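Local coordinates for cell division control protein Cdc48 (PDB 5E7P) that probably binds and hydrolyses ATP as a two-ATPase-domain member of the AAA family related to Cdc48, and here carries bound ADP, at residues 24-29 and 79-85; 60-66 and 88-94; 432-437 and 462-466; 105-110 and 185-190. All coordinates share one frame. Numbering follows the deposited sequence.

Contact 1: residues 24-29 and 79-85; sequences LTARLN and AGTALLD
Five backbone hydrogen bonds join 24-29 to 79-85 in parallel register: Thr-25 N to Gly-80 O (3.0 Å), Ala-82 N to Thr-25 O (2.8 Å), Arg-27 N to Ala-82 O (2.9 Å), Leu-84 N to Arg-27 O (3.0 Å) and Asn-29 N to Leu-84 O (2.8 Å). Thr-25 thus pairs with Thr-81 and Leu-28 with Leu-84; the strand axes approach to 4.6 Å at 34°. One water joins Asn-29 ND2 (3.1 Å) to Leu-83 O (2.6 Å), while ND2 also bonds Asp-34. On the sheet face of Ala-26 and Ala-82, Leu-24 (mt) CD1 lies 4.0 Å from Ala-82 CB and Leu-84 (mp) CD1 4.0 Å from Ala-26 CB. On the other face Arg-27 reaches the partner strand, NE 3.3 Å from Thr-81 CG2 and CB 3.8 Å from Leu-83 CD2. Asp-85 N-caps helix 86-92 and bonds Thr-88 OG1 through OD1. Strand 81-84 also bonds strand 39-42, Leu-83 with Arg-41, closing the sheet, consistent with the double-psi beta-barrel clan of this Cdc48 N-terminal domain.

Contact 2: residues 60-66 and 88-94; sequences LTGTRTT and TLSNAGV
Left-handed Gly-93 (phi 66°, psi 43°) is the C-prime residue of a Schellman motif, with Val-94 N on Leu-89 O at 3.0 Å and Gly-93 N weakly on Ser-90 O at 3.4 Å. A CB here would strike Thr-63 OG1. The C-terminal end of the helix meets the turn between strands 57-61 and 65-72: Thr-63 N donates to Gly-93 O (3.2 Å), Arg-64 N to Ala-92 O (3.3 Å), and Gly-62 N weakly to Ala-92 O (2.9 Å). The hairpin pairs Leu-60 N with Thr-66 O and Thr-66 N with Leu-60 O (2.9 Å each). Next to it, Ala-92 CB packs on CG2 of Thr-66 (t) at 3.6 Å, and Leu-60 CD1 reaches Thr-88 CG2 (3.6 Å). Water links Thr-66 OG1 (2.8 Å) to Asn-91 ND2 (3.0 Å); Asn-91 OD1 bonds Thr-144 N. One face of the Arg-64 guanidinium covers Asn-91 O; NH1 bonds Gly-142 O. Helix 86-92 thereby ends against the hairpin, while Leu-89 packs on strands 22-28 and 81-84 and Val-94 on strand 98-104.

Contact 3: residues 432-437 and 462-466; sequences AVVREG and ALTVI
The methyl of Ala-462 is the bump at the centre of this apolar contact. Its CB enters a shallow hollow on helix 427-448, lined by Val-433 O at 3.4 Å, Glu-436 CG at 3.6 Å, Val-433 CG1 at 4.0 Å and Gly-437 N at 4.2 Å. The small residue lets the backbones close in, with the CA atoms of Val-433 and Ala-462 5.6 Å apart. Residues 432-437 are regular helix, held by Glu-436 N to Ala-432 O (3.0 Å) and Gly-437 N to Val-433 O (2.9 Å). Helix 456-462 runs out opposite them in a turn, where Val-465 N (3.1 Å) and Ile-466 N (3.0 Å) both bond Ala-462 O. These helices probably form the helical lid of the first ATPase module, as in other AAA proteins; the side chain of Ala-432 lies about 9 Å from a bound ADP. Ile-466 (mm) fills the next hollow: its CG2 lies 3.9 Å from Val-433 CG2 and 4.2 Å from Ala-432 CB, and its CD1 lies 4.0 Å from Ala-432 O and 4.1 Å from Glu-436 CB. Val-433 (t) wedges back between Ile-466 and Leu-463, its CG2 4.0 Å from Leu-463 CD2. Glu-436 (tp) lays its CG 3.8 Å from Val-465 CG2, and its carboxylate forms salt bridges with Arg-37 of the N-terminal region and Arg-440.

Contact 4: residues 105-110 and 185-190; sequences VTVYGA and PPGTVS
Val-107 (t) lies over the backbone of Thr-188 to Ser-190: its CG1 sits 3.5 Å from Val-189 C and 3.8 Å from Ser-190 CB, and its CG2 lies 3.9 Å from Thr-188 CG2. Alongside, the backbones pair in parallel, Tyr-108 with Val-189 (CA to CA 5.0 Å) and Gly-109 with Ser-190. Ser-190 N donates to Tyr-108 O (3.0 Å) and Ala-110 N to Ser-190 O (3.0 Å); Tyr-108 N reaches Thr-188 O only weakly (3.4 Å). A water joins Thr-106 O (3.0 Å) to Thr-188 N (3.2 Å). Ala-110 CB meets Val-189 CB at 3.6 Å. The chain curls before the strand: Pro-185, preceded by a cis peptide bond, sets CG 4.0 Å from Tyr-108 CB, and Gly-187 turns at phi 109°, psi -122°, angles suited to glycine. Strand 188-190 is the middle of a small mixed three-stranded sheet, parallel to strand 108-109 and antiparallel to strand 138-140, beside strand 57-61 of the Cdc48 N-terminal domain, a family of the double-psi beta-barrel clan.

How the contacts relate
From the N terminus, contact 1 closes a loop from strand 22-28 to strand 81-84. Contact 2 starts within that loop, at the hairpin 60-66, and ends beyond it on helix 86-92, so the two cross. They touch through Leu-89 on Leu-28 and Leu-84 and through Val-94 on Ala-26, so helix 86-92 packs on strands 22-28 and 81-84 and on the hairpin of the same sheet. Contact 4 follows in series, bringing 185-190 back to 105-110; its nearest atoms lie about 5 Å from those of contact 2. Contact 3 closes last, packing helix 427-448 with the end of helix 456-462. It touches none of the others, though Glu-436 reaches back to Arg-37 in the N-terminal region.

Contact 1: residues 24-29 and 79-85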
loop_
_atom_site.group_PDB
_atom_site.type_symbol
_atom_site.label_atom_id
_atom_site.label_comp_id
_atom_site.label_asym_id
_atom_site.label_seq_id
_atom_site.Cartn_x
_atom_site.Cartn_y
_atom_site.Cartn_z
ATOM N N LEU A 24 -12.943 -26.347 7.774
ATOM C CA LEU A 24 -11.718 -27.128 7.692
ATOM C C LEU A 24 -11.367 -27.721 9.050
ATOM O O LEU A 24 -11.970 -27.373 10.064
ATOM C CB LEU A 24 -10.557 -26.264 7.192
ATOM C CG LEU A 24 -10.683 -25.634 5.804
ATOM C CD1 LEU A 24 -9.438 -24.831 5.481
ATOM C CD2 LEU A 24 -10.918 -26.699 4.749
ATOM N N THR A 25 -10.390 -28.621 9.055
ATOM C CA THR A 25 -9.860 -29.168 10.296
ATOM C C THR A 25 -8.680 -28.313 10.744
ATOM O O THR A 25 -7.774 -28.029 9.960
ATOM C CB THR A 25 -9.400 -30.628 10.123
ATOM O OG1 THR A 25 -10.429 -31.381 9.468
ATOM C CG2 THR A 25 -9.095 -31.257 11.475
ATOM N N ALA A 26 -8.697 -27.893 12.005
ATOM C CA ALA A 26 -7.656 -27.018 12.530
ATOM C C ALA A 26 -6.600 -27.804 13.296
ATOM O O ALA A 26 -6.847 -28.265 14.411
ATOM C CB ALA A 26 -8.265 -25.944 13.417
ATOM N N ARG A 27 -5.423 -27.955 12.695
ATOM C CA ARG A 27 -4.315 -28.637 13.354
ATOM C C ARG A 27 -3.301 -27.641 13.907
ATOM O O ARG A 27 -3.085 -26.575 13.332
ATOM C CB ARG A 27 -3.633 -29.617 12.400
ATOM C CG ARG A 27 -4.561 -30.688 11.848
ATOM C CD ARG A 27 -3.780 -31.814 11.190
ATOM N NE ARG A 27 -2.667 -31.314 10.386
ATOM C CZ ARG A 27 -1.910 -32.073 9.600
ATOM N NH1 ARG A 27 -0.917 -31.531 8.906
ATOM N NH2 ARG A 27 -2.148 -33.375 9.506
ATOM N N LEU A 28 -2.685 -27.998 15.030
ATOM C CA LEU A 28 -1.720 -27.131 15.693
ATOM C C LEU A 28 -0.414 -27.055 14.908
ATOM O O LEU A 28 0.232 -28.074 14.660
ATOM C CB LEU A 28 -1.460 -27.629 17.120
ATOM C CG LEU A 28 -0.641 -26.771 18.094
ATOM C CD1 LEU A 28 0.848 -27.084 18.011
ATOM C CD2 LEU A 28 -0.892 -25.285 17.863
ATOM N N ASN A 29 -0.033 -25.843 14.519
ATOM C CA ASN A 29 1.242 -25.621 13.852
ATOM C C ASN A 29 2.378 -25.867 14.837
ATOM O O ASN A 29 2.525 -25.142 15.820
ATOM C CB ASN A 29 1.314 -24.199 13.290
ATOM C CG ASN A 29 2.413 -24.034 12.254
ATOM O OD1 ASN A 29 3.465 -24.667 12.340
ATOM N ND2 ASN A 29 2.169 -23.181 11.264
ATOM N N ALA A 79 -5.746 -30.447 1.537
ATOM C CA ALA A 79 -6.589 -29.276 1.306
ATOM C C ALA A 79 -7.612 -29.027 2.413
ATOM O O ALA A 79 -8.039 -27.894 2.625
ATOM C CB ALA A 79 -7.282 -29.382 -0.048
ATOM N N GLY A 80 -7.998 -30.084 3.120
ATOM C CA GLY A 80 -9.003 -29.972 4.162
ATOM C C GLY A 80 -8.444 -29.613 5.526
ATOM O O GLY A 80 -9.154 -29.671 6.528
ATOM N N THR A 81 -7.171 -29.232 5.571
ATOM C CA THR A 81 -6.521 -28.917 6.838
ATOM C C THR A 81 -5.962 -27.493 6.885
ATOM O O THR A 81 -5.273 -27.048 5.965
ATOM C CB THR A 81 -5.387 -29.916 7.153
ATOM O OG1 THR A 81 -5.937 -31.228 7.328
ATOM C CG2 THR A 81 -4.653 -29.510 8.422
ATOM N N ALA A 82 -6.272 -26.783 7.967
ATOM C CA ALA A 82 -5.698 -25.470 8.217
ATOM C C ALA A 82 -4.751 -25.550 9.409
ATOM O O ALA A 82 -5.062 -26.190 10.412
ATOM C CB ALA A 82 -6.791 -24.459 8.480
ATOM N N LEU A 83 -3.591 -24.910 9.294
ATOM C CA LEU A 83 -2.623 -24.897 10.385
ATOM C C LEU A 83 -2.701 -23.600 11.177
ATOM O O LEU A 83 -2.475 -22.514 10.642
ATOM C CB LEU A 83 -1.201 -25.109 9.862
ATOM C CG LEU A 83 -0.903 -26.476 9.252
ATOM C CD1 LEU A 83 0.578 -26.597 8.928
ATOM C CD2 LEU A 83 -1.344 -27.585 10.192
ATOM N N LEU A 84 -3.025 -23.725 12.458
ATOM C CA LEU A 84 -3.145 -22.571 13.335
ATOM C C LEU A 84 -2.153 -22.695 14.486
ATOM O O LEU A 84 -1.930 -23.790 15.004
ATOM C CB LEU A 84 -4.573 -22.457 13.884
ATOM C CG LEU A 84 -5.722 -22.015 12.969
ATOM C CD1 LEU A 84 -6.037 -23.040 11.890
ATOM C CD2 LEU A 84 -6.970 -21.726 13.790
ATOM N N ASP A 85 -1.549 -21.577 14.878
ATOM C CA ASP A 85 -0.676 -21.573 16.047
ATOM C C ASP A 85 -1.508 -21.540 17.328
ATOM O O ASP A 85 -2.737 -21.465 17.273
ATOM C CB ASP A 85 0.322 -20.411 15.997
ATOM C CG ASP A 85 -0.339 -19.073 15.720
ATOM O OD1 ASP A 85 -1.460 -18.838 16.212
ATOM O OD2 ASP A 85 0.272 -18.245 15.012
HETATM O O HOH W 1 -0.233 -21.276 11.315
#

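Contact 2: residues 60-66 and 88-94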
loop_
_atom_site.group_PDB
_atom_site.type_symbol
_atom_site.label_atom_id
_atom_site.label_comp_id
_atom_site.label_asym_id
_atom_site.label_seq_id
_atom_site.Cartn_x
_atom_site.Cartn_y
_atom_site.Cartn_z
ATOM N N LEU A 60 -11.539 -16.418 10.960
ATOM C CA LEU A 60 -11.501 -17.758 11.536
ATOM C C LEU A 60 -12.503 -17.855 12.678
ATOM O O LEU A 60 -12.412 -17.114 13.659
ATOM C CB LEU A 60 -10.091 -18.098 12.023
ATOM C CG LEU A 60 -9.057 -18.339 10.920
ATOM C CD1 LEU A 60 -7.652 -18.378 11.492
ATOM C CD2 LEU A 60 -9.362 -19.629 10.172
ATOM N N THR A 61 -13.457 -18.773 12.547
ATOM C CA THR A 61 -14.592 -18.819 13.464
ATOM C C THR A 61 -14.819 -20.184 14.105
ATOM O O THR A 61 -15.061 -21.176 13.417
ATOM C CB THR A 61 -15.898 -18.390 12.762
ATOM O OG1 THR A 61 -15.707 -17.126 12.113
ATOM C CG2 THR A 61 -17.025 -18.268 13.768
ATOM N N GLY A 62 -14.733 -20.221 15.430
ATOM C CA GLY A 62 -15.153 -21.375 16.203
ATOM C C GLY A 62 -16.271 -20.943 17.133
ATOM O O GLY A 62 -17.366 -20.610 16.680
ATOM N N THR A 63 -15.996 -20.928 18.435
ATOM C CA THR A 63 -16.946 -20.368 19.390
ATOM C C THR A 63 -16.772 -18.858 19.412
ATOM O O THR A 63 -17.654 -18.125 19.863
ATOM C CB THR A 63 -16.751 -20.931 20.810
ATOM O OG1 THR A 63 -15.452 -20.575 21.299
ATOM C CG2 THR A 63 -16.894 -22.446 20.807
ATOM N N ARG A 64 -15.622 -18.407 18.915
ATOM C CA ARG A 64 -15.322 -16.987 18.787
ATOM C C ARG A 64 -14.947 -16.664 17.345
ATOM O O ARG A 64 -14.720 -17.564 16.535
ATOM C CB ARG A 64 -14.160 -16.598 19.703
ATOM C CG ARG A 64 -14.248 -17.150 21.113
ATOM C CD ARG A 64 -13.039 -16.724 21.926
ATOM N NE ARG A 64 -12.967 -15.272 22.055
ATOM C CZ ARG A 64 -11.900 -14.612 22.492
ATOM N NH1 ARG A 64 -11.926 -13.289 22.577
ATOM N NH2 ARG A 64 -10.805 -15.274 22.842
ATOM N N THR A 65 -14.872 -15.375 17.033
ATOM C CA THR A 65 -14.454 -14.936 15.709
ATOM C C THR A 65 -13.158 -14.134 15.783
ATOM O O THR A 65 -13.066 -13.147 16.514
ATOM C CB THR A 65 -15.539 -14.082 15.020
ATOM O OG1 THR A 65 -16.704 -14.883 14.780
ATOM C CG2 THR A 65 -15.026 -13.542 13.693
ATOM N N THR A 66 -12.154 -14.568 15.028
ATOM C CA THR A 66 -10.889 -13.848 14.956
ATOM C C THR A 66 -10.463 -13.698 13.500
ATOM O O THR A 66 -11.221 -14.029 12.590
ATOM C CB THR A 66 -9.776 -14.559 15.756
ATOM O OG1 THR A 66 -8.651 -13.684 15.899
ATOM C CG2 THR A 66 -9.340 -15.838 15.057
ATOM N N THR A 88 -3.845 -18.430 17.833
ATOM C CA THR A 88 -4.946 -18.361 16.875
ATOM C C THR A 88 -6.061 -19.323 17.266
ATOM O O THR A 88 -7.241 -18.975 17.202
ATOM C CB THR A 88 -4.485 -18.665 15.437
ATOM O OG1 THR A 88 -3.387 -17.811 15.094
ATOM C CG2 THR A 88 -5.616 -18.432 14.456
ATOM N N LEU A 89 -5.679 -20.532 17.667
ATOM C CA LEU A 89 -6.634 -21.514 18.169
ATOM C C LEU A 89 -7.406 -20.938 19.350
ATOM O O LEU A 89 -8.612 -21.149 19.483
ATOM C CB LEU A 89 -5.917 -22.795 18.598
ATOM C CG LEU A 89 -5.365 -23.708 17.503
ATOM C CD1 LEU A 89 -4.638 -24.889 18.121
ATOM C CD2 LEU A 89 -6.483 -24.187 16.590
ATOM N N SER A 90 -6.699 -20.202 20.199
ATOM C CA SER A 90 -7.304 -19.563 21.359
ATOM C C SER A 90 -8.208 -18.401 20.951
ATOM O O SER A 90 -9.309 -18.251 21.479
ATOM C CB SER A 90 -6.214 -19.082 22.317
ATOM O OG SER A 90 -6.773 -18.410 23.430
ATOM N N ASN A 91 -7.743 -17.586 20.008
ATOM C CA ASN A 91 -8.511 -16.427 19.552
ATOM C C ASN A 91 -9.777 -16.802 18.786
ATOM O O ASN A 91 -10.751 -16.049 18.778
ATOM C CB ASN A 91 -7.641 -15.502 18.694
ATOM C CG ASN A 91 -6.571 -14.790 19.499
ATOM O OD1 ASN A 91 -6.649 -14.717 20.727
ATOM N ND2 ASN A 91 -5.567 -14.252 18.810
ATOM N N ALA A 92 -9.757 -17.963 18.142
ATOM C CA ALA A 92 -10.880 -18.403 17.323
ATOM C C ALA A 92 -11.836 -19.304 18.100
ATOM O O ALA A 92 -12.913 -19.645 17.611
ATOM C CB ALA A 92 -10.380 -19.113 16.075
ATOM N N GLY A 93 -11.437 -19.689 19.309
ATOM C CA GLY A 93 -12.245 -20.568 20.132
ATOM C C GLY A 93 -12.374 -21.946 19.517
ATOM O O GLY A 93 -13.457 -22.530 19.493
ATOM N N VAL A 94 -11.260 -22.462 19.010
ATOM C CA VAL A 94 -11.235 -23.770 18.371
ATOM C C VAL A 94 -10.238 -24.694 19.063
ATOM O O VAL A 94 -9.087 -24.319 19.294
ATOM C CB VAL A 94 -10.857 -23.657 16.880
ATOM C CG1 VAL A 94 -10.927 -25.019 16.204
ATOM C CG2 VAL A 94 -11.763 -22.663 16.176
HETATM O O HOH W 2 -5.959 -14.617 15.868
#

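Contact 3: residues 432-437 and 462-466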
loop_
_atom_site.group_PDB
_atom_site.type_symbol
_atom_site.label_atom_id
_atom_site.label_comp_id
_atom_site.label_asym_id
_atom_site.label_seq_id
_atom_site.Cartn_x
_atom_site.Cartn_y
_atom_site.Cartn_z
ATOM N N ALA A 432 11.303 -5.292 8.938
ATOM C CA ALA A 432 10.622 -6.403 9.599
ATOM C C ALA A 432 11.211 -7.740 9.157
ATOM O O ALA A 432 11.325 -8.672 9.952
ATOM C CB ALA A 432 9.133 -6.358 9.312
ATOM N N VAL A 433 11.583 -7.826 7.884
ATOM C CA VAL A 433 12.250 -9.013 7.359
ATOM C C VAL A 433 13.548 -9.272 8.115
ATOM O O VAL A 433 13.837 -10.403 8.504
ATOM C CB VAL A 433 12.544 -8.874 5.848
ATOM C CG1 VAL A 433 13.541 -9.927 5.389
ATOM C CG2 VAL A 433 11.251 -8.971 5.043
ATOM N N VAL A 434 14.315 -8.209 8.342
ATOM C CA VAL A 434 15.592 -8.315 9.039
ATOM C C VAL A 434 15.415 -8.658 10.521
ATOM O O VAL A 434 16.167 -9.466 11.069
ATOM C CB VAL A 434 16.432 -7.030 8.871
ATOM C CG1 VAL A 434 17.653 -7.057 9.774
ATOM C CG2 VAL A 434 16.852 -6.860 7.417
ATOM N N ARG A 435 14.415 -8.057 11.161
ATOM C CA ARG A 435 14.125 -8.361 12.561
ATOM C C ARG A 435 13.768 -9.831 12.736
ATOM O O ARG A 435 14.208 -10.476 13.690
ATOM C CB ARG A 435 12.999 -7.477 13.106
ATOM C CG ARG A 435 13.348 -5.998 13.184
ATOM C CD ARG A 435 12.435 -5.251 14.147
ATOM N NE ARG A 435 11.025 -5.422 13.818
ATOM C CZ ARG A 435 10.367 -4.673 12.938
ATOM N NH1 ARG A 435 10.998 -3.701 12.292
ATOM N NH2 ARG A 435 9.082 -4.900 12.702
ATOM N N GLU A 436 12.973 -10.352 11.805
ATOM C CA GLU A 436 12.600 -11.761 11.814
ATOM C C GLU A 436 13.830 -12.629 11.580
ATOM O O GLU A 436 13.982 -13.684 12.194
ATOM C CB GLU A 436 11.539 -12.045 10.747
ATOM C CG GLU A 436 11.162 -13.511 10.613
ATOM C CD GLU A 436 10.469 -14.060 11.849
ATOM O OE1 GLU A 436 9.779 -13.281 12.540
ATOM O OE2 GLU A 436 10.617 -15.272 12.126
ATOM N N GLY A 437 14.708 -12.171 10.694
ATOM C CA GLY A 437 15.943 -12.876 10.408
ATOM C C GLY A 437 16.821 -12.977 11.639
ATOM O O GLY A 437 17.538 -13.962 11.824
ATOM N N ALA A 462 12.484 -15.697 6.562
ATOM C CA ALA A 462 11.675 -14.573 7.013
ATOM C C ALA A 462 10.594 -14.236 5.990
ATOM O O ALA A 462 9.498 -13.808 6.350
ATOM C CB ALA A 462 12.556 -13.359 7.273
ATOM N N LEU A 463 10.908 -14.435 4.715
ATOM C CA LEU A 463 9.977 -14.123 3.634
ATOM C C LEU A 463 8.722 -14.997 3.665
ATOM O O LEU A 463 7.715 -14.666 3.040
ATOM C CB LEU A 463 10.672 -14.250 2.275
ATOM C CG LEU A 463 11.877 -13.338 2.039
ATOM C CD1 LEU A 463 12.414 -13.504 0.627
ATOM C CD2 LEU A 463 11.514 -11.889 2.306
ATOM N N THR A 464 8.784 -16.109 4.391
ATOM C CA THR A 464 7.638 -17.009 4.486
ATOM C C THR A 464 6.615 -16.540 5.522
ATOM O O THR A 464 5.508 -17.076 5.586
ATOM C CB THR A 464 8.066 -18.453 4.827
ATOM O OG1 THR A 464 8.501 -18.518 6.191
ATOM C CG2 THR A 464 9.187 -18.920 3.903
ATOM N N VAL A 465 6.979 -15.545 6.330
ATOM C CA VAL A 465 6.096 -15.081 7.403
ATOM C C VAL A 465 5.842 -13.570 7.425
ATOM O O VAL A 465 4.930 -13.103 8.108
ATOM C CB VAL A 465 6.611 -15.512 8.794
ATOM C CG1 VAL A 465 6.508 -17.019 8.961
ATOM C CG2 VAL A 465 8.042 -15.033 9.007
ATOM N N ILE A 466 6.640 -12.806 6.688
ATOM C CA ILE A 466 6.495 -11.352 6.691
ATOM C C ILE A 466 5.650 -10.850 5.524
ATOM O O ILE A 466 6.034 -10.984 4.363
ATOM C CB ILE A 466 7.859 -10.640 6.667
ATOM C CG1 ILE A 466 8.676 -11.018 7.903
ATOM C CG2 ILE A 466 7.668 -9.132 6.592
ATOM C CD1 ILE A 466 7.975 -10.720 9.212
#

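Contact 4: residues 105-110 and 185-190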
loop_
_atom_site.group_PDB
_atom_site.type_symbol
_atom_site.label_atom_id
_atom_site.label_comp_id
_atom_site.label_asym_id
_atom_site.label_seq_id
_atom_site.Cartn_x
_atom_site.Cartn_y
_atom_site.Cartn_z
ATOM N N VAL A 105 -12.238 -11.862 4.834
ATOM C CA VAL A 105 -12.730 -10.809 5.707
ATOM C C VAL A 105 -12.248 -9.454 5.211
ATOM O O VAL A 105 -11.129 -9.323 4.719
ATOM C CB VAL A 105 -12.292 -11.036 7.176
ATOM C CG1 VAL A 105 -10.774 -10.952 7.313
ATOM C CG2 VAL A 105 -12.979 -10.046 8.111
ATOM N N THR A 106 -13.112 -8.451 5.304
ATOM C CA THR A 106 -12.716 -7.091 4.981
ATOM C C THR A 106 -11.901 -6.525 6.138
ATOM O O THR A 106 -12.350 -6.526 7.288
ATOM C CB THR A 106 -13.934 -6.186 4.717
ATOM O OG1 THR A 106 -14.716 -6.731 3.648
ATOM C CG2 THR A 106 -13.479 -4.783 4.340
ATOM N N VAL A 107 -10.694 -6.060 5.832
ATOM C CA VAL A 107 -9.816 -5.495 6.848
ATOM C C VAL A 107 -9.482 -4.048 6.523
ATOM O O VAL A 107 -8.717 -3.775 5.604
ATOM C CB VAL A 107 -8.505 -6.293 6.974
ATOM C CG1 VAL A 107 -7.686 -5.779 8.147
ATOM C CG2 VAL A 107 -8.803 -7.767 7.144
ATOM N N TYR A 108 -10.064 -3.122 7.273
ATOM C CA TYR A 108 -9.780 -1.706 7.081
ATOM C C TYR A 108 -8.521 -1.305 7.834
ATOM O O TYR A 108 -8.115 -1.971 8.787
ATOM C CB TYR A 108 -10.956 -0.853 7.562
ATOM C CG TYR A 108 -12.210 -0.998 6.726
ATOM C CD1 TYR A 108 -12.369 -0.276 5.548
ATOM C CD2 TYR A 108 -13.233 -1.856 7.113
ATOM C CE1 TYR A 108 -13.507 -0.403 4.780
ATOM C CE2 TYR A 108 -14.377 -1.989 6.351
ATOM C CZ TYR A 108 -14.508 -1.259 5.184
ATOM O OH TYR A 108 -15.644 -1.384 4.416
ATOM N N GLY A 109 -7.896 -0.218 7.396
ATOM C CA GLY A 109 -6.814 0.374 8.154
ATOM C C GLY A 109 -7.369 0.918 9.459
ATOM O O GLY A 109 -8.352 1.664 9.462
ATOM N N ALA A 110 -6.751 0.533 10.570
ATOM C CA ALA A 110 -7.200 0.965 11.889
ATOM C C ALA A 110 -7.009 2.460 12.091
ATOM O O ALA A 110 -5.944 3.003 11.798
ATOM C CB ALA A 110 -6.456 0.205 12.972
ATOM N N PRO A 185 -12.102 1.381 12.828
ATOM C CA PRO A 185 -13.527 1.035 12.934
ATOM C C PRO A 185 -13.761 -0.370 13.493
ATOM O O PRO A 185 -12.830 -1.172 13.501
ATOM C CB PRO A 185 -14.009 1.116 11.481
ATOM C CG PRO A 185 -12.797 0.853 10.671
ATOM C CD PRO A 185 -11.677 1.503 11.423
ATOM N N PRO A 186 -14.983 -0.653 13.980
ATOM C CA PRO A 186 -15.313 -1.969 14.540
ATOM C C PRO A 186 -15.101 -3.105 13.543
ATOM O O PRO A 186 -15.174 -2.889 12.333
ATOM C CB PRO A 186 -16.803 -1.843 14.872
ATOM C CG PRO A 186 -17.010 -0.392 15.097
ATOM C CD PRO A 186 -16.098 0.299 14.126
ATOM N N GLY A 187 -14.844 -4.303 14.057
ATOM C CA GLY A 187 -14.637 -5.467 13.215
ATOM C C GLY A 187 -13.196 -5.934 13.215
ATOM O O GLY A 187 -12.637 -6.248 14.265
ATOM N N THR A 188 -12.595 -5.986 12.032
ATOM C CA THR A 188 -11.207 -6.410 11.897
ATOM C C THR A 188 -10.374 -5.337 11.204
ATOM O O THR A 188 -10.730 -4.856 10.126
ATOM C CB THR A 188 -11.089 -7.735 11.127
ATOM O OG1 THR A 188 -11.721 -8.777 11.877
ATOM C CG2 THR A 188 -9.629 -8.097 10.913
ATOM N N VAL A 189 -9.265 -4.964 11.832
ATOM C CA VAL A 189 -8.434 -3.878 11.331
ATOM C C VAL A 189 -6.966 -4.277 11.249
ATOM O O VAL A 189 -6.530 -5.224 11.899
ATOM C CB VAL A 189 -8.544 -2.634 12.229
ATOM C CG1 VAL A 189 -9.972 -2.112 12.256
ATOM C CG2 VAL A 189 -8.067 -2.956 13.632
ATOM N N SER A 190 -6.209 -3.543 10.442
ATOM C CA SER A 190 -4.775 -3.761 10.328
ATOM C C SER A 190 -4.030 -2.522 10.809
ATOM O O SER A 190 -4.473 -1.397 10.578
ATOM C CB SER A 190 -4.397 -4.065 8.879
ATOM O OG SER A 190 -4.766 -2.991 8.032
HETATM O O HOH W 3 -14.335 -5.803 9.408
#